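Local coordinates for core protein VP7 (Bluetongue virus, PDB 1BVP) that forms trimers that build the outer layer of the bluetongue virus core on a VP3 scaffold and is implicated in binding a host cell-surface receptor, at residues 281-286 / 292-297. Sequence-based numbering, arbitrary orientation.
Sequences LRTAIL and PNMLPP
Arg282, Thr283 and Leu286 meet Pro292, Asn293 and Met294 where a loop folds back on the helix it follows, a local helix-loop packing in the helical domain of VP7. The helix, 276-286, ends here, and the proline-rich loop leads on to helix 304-323. Arg282 leaves the helix with CG anti to the backbone N (chi1 -177°); its CB and CG meet nothing of 292-297. Bends at chi2 and chi3 (-120° and -56°) then bring CD to 3.8 Å from Asn293 O. NE donates a hydrogen bond to Val270 O, while NH2 is hydrogen-bonded to both His279 ND1 and Ser272 O; all three of these acceptors precede 281-286 in the chain, and His279 is in the same helix. NH1 lies obliquely near the loop, 3.5 Å from Asn293 O without a hydrogen bond and 4.0 Å from Met294 CB. No hydrogen bond joins the two segments directly. Instead, Thr283 CG2 packs against the Asn293 amide, 3.7 Å from ND2, whose hydrogen bond goes to Asn287 OD1 just past the helix. On the buried side, Leu286 CB sits 3.8 Å from Asn293 CA, and its CD1 reaches 3.5 Å from Pro292 O, which accepts a hydrogen bond from Tyr271 OH. Leu313 of helix 304-323 touches both Arg282 and Leu286. Farther along the loop, Leu295 packs on Ile251 of a second subunit and Pro296 on Pro121 of that same subunit, placing this loop beside a subunit interface of the trimer. Thr283 OG1 is hydrogen-bonded back to His279 O, and Met294, turned out of the extended form about CG-SD, sets CE 4.0 Å from that hydroxyl oxygen.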
loop_
_atom_site.group_PDB
_atom_site.type_symbol
_atom_site.label_atom_id
_atom_site.label_comp_id
_atom_site.label_asym_id
_atom_site.label_seq_id
_atom_site.Cartn_x
_atom_site.Cartn_y
_atom_site.Cartn_z
ATOM N N LEU A 281 10.958 24.446 8.782
ATOM C CA LEU A 281 10.765 24.828 7.382
ATOM C C LEU A 281 9.519 24.163 6.800
ATOM O O LEU A 281 8.687 24.824 6.151
ATOM C CB LEU A 281 11.982 24.367 6.582
ATOM C CG LEU A 281 12.585 25.048 5.338
ATOM C CD1 LEU A 281 12.894 23.959 4.333
ATOM C CD2 LEU A 281 11.703 26.088 4.730
ATOM N N ARG A 282 9.416 22.847 6.994
ATOM C CA ARG A 282 8.268 22.095 6.493
ATOM C C ARG A 282 6.983 22.675 7.081
ATOM O O ARG A 282 6.018 22.954 6.361
ATOM C CB ARG A 282 8.381 20.610 6.824
ATOM C CG ARG A 282 7.202 19.832 6.236
ATOM C CD ARG A 282 6.403 19.128 7.323
ATOM N NE ARG A 282 7.234 18.238 8.140
ATOM C CZ ARG A 282 7.514 18.447 9.426
ATOM N NH1 ARG A 282 7.018 19.513 10.052
ATOM N NH2 ARG A 282 8.336 17.621 10.070
ATOM N N THR A 283 6.961 22.849 8.396
ATOM C CA THR A 283 5.802 23.450 9.041
ATOM C C THR A 283 5.444 24.811 8.419
ATOM O O THR A 283 4.287 25.057 8.051
ATOM C CB THR A 283 6.086 23.684 10.494
ATOM O OG1 THR A 283 6.418 22.441 11.100
ATOM C CG2 THR A 283 4.902 24.306 11.146
ATOM N N ALA A 284 6.440 25.685 8.268
ATOM C CA ALA A 284 6.213 27.010 7.671
ATOM C C ALA A 284 5.659 26.941 6.254
ATOM O O ALA A 284 4.790 27.725 5.890
ATOM C CB ALA A 284 7.489 27.825 7.684
ATOM N N ILE A 285 6.174 26.033 5.437
ATOM C CA ILE A 285 5.678 25.904 4.077
ATOM C C ILE A 285 4.246 25.355 4.094
ATOM O O ILE A 285 3.376 25.877 3.401
ATOM C CB ILE A 285 6.606 24.980 3.232
ATOM C CG1 ILE A 285 8.002 25.582 3.129
ATOM C CG2 ILE A 285 6.028 24.739 1.854
ATOM C CD1 ILE A 285 9.027 24.615 2.616
ATOM N N LEU A 286 3.975 24.334 4.901
ATOM C CA LEU A 286 2.626 23.766 4.931
ATOM C C LEU A 286 1.560 24.728 5.496
ATOM O O LEU A 286 0.374 24.615 5.143
ATOM C CB LEU A 286 2.631 22.407 5.634
ATOM C CG LEU A 286 3.271 21.284 4.799
ATOM C CD1 LEU A 286 3.412 20.008 5.572
ATOM C CD2 LEU A 286 2.501 21.033 3.499
ATOM N N PRO A 292 -2.315 19.733 6.750
ATOM C CA PRO A 292 -1.885 19.913 8.136
ATOM C C PRO A 292 -0.373 20.165 8.112
ATOM O O PRO A 292 0.356 19.608 7.285
ATOM C CB PRO A 292 -2.242 18.571 8.792
ATOM C CG PRO A 292 -2.486 17.626 7.631
ATOM C CD PRO A 292 -3.114 18.502 6.602
ATOM N N ASN A 293 0.098 21.001 9.022
ATOM C CA ASN A 293 1.496 21.355 9.053
ATOM C C ASN A 293 2.467 20.402 9.733
ATOM O O ASN A 293 3.674 20.546 9.566
ATOM C CB ASN A 293 1.654 22.790 9.546
ATOM C CG ASN A 293 1.348 22.940 11.017
ATOM O OD1 ASN A 293 1.203 21.950 11.750
ATOM N ND2 ASN A 293 1.256 24.177 11.471
ATOM N N MET A 294 1.996 19.483 10.571
ATOM C CA MET A 294 2.959 18.539 11.159
ATOM C C MET A 294 2.547 17.102 11.356
ATOM O O MET A 294 3.359 16.263 11.723
ATOM C CB MET A 294 3.735 19.096 12.363
ATOM C CG MET A 294 2.960 19.725 13.479
ATOM S SD MET A 294 4.170 20.235 14.703
ATOM C CE MET A 294 4.238 21.963 14.443
ATOM N N LEU A 295 1.305 16.788 11.022
ATOM C CA LEU A 295 0.831 15.411 11.119
ATOM C C LEU A 295 0.116 15.127 9.819
ATOM O O LEU A 295 -0.547 16.009 9.268
ATOM C CB LEU A 295 -0.132 15.220 12.299
ATOM C CG LEU A 295 0.496 15.331 13.690
ATOM C CD1 LEU A 295 -0.563 15.505 14.726
ATOM C CD2 LEU A 295 1.351 14.130 13.982
ATOM N N PRO A 296 0.319 13.919 9.265
ATOM C CA PRO A 296 -0.329 13.526 8.008
ATOM C C PRO A 296 -1.832 13.728 8.140
ATOM O O PRO A 296 -2.415 13.531 9.228
ATOM C CB PRO A 296 -0.042 12.024 7.914
ATOM C CG PRO A 296 1.162 11.793 8.805
ATOM C CD PRO A 296 1.077 12.818 9.889
ATOM N N PRO A 297 -2.488 14.108 7.039
ATOM C CA PRO A 297 -3.940 14.320 7.052
ATOM C C PRO A 297 -4.712 13.023 7.405
ATOM O O PRO A 297 -4.203 11.918 7.282
ATOM C CB PRO A 297 -4.223 14.804 5.627
ATOM C CG PRO A 297 -3.100 14.218 4.816
ATOM C CD PRO A 297 -1.907 14.349 5.706
#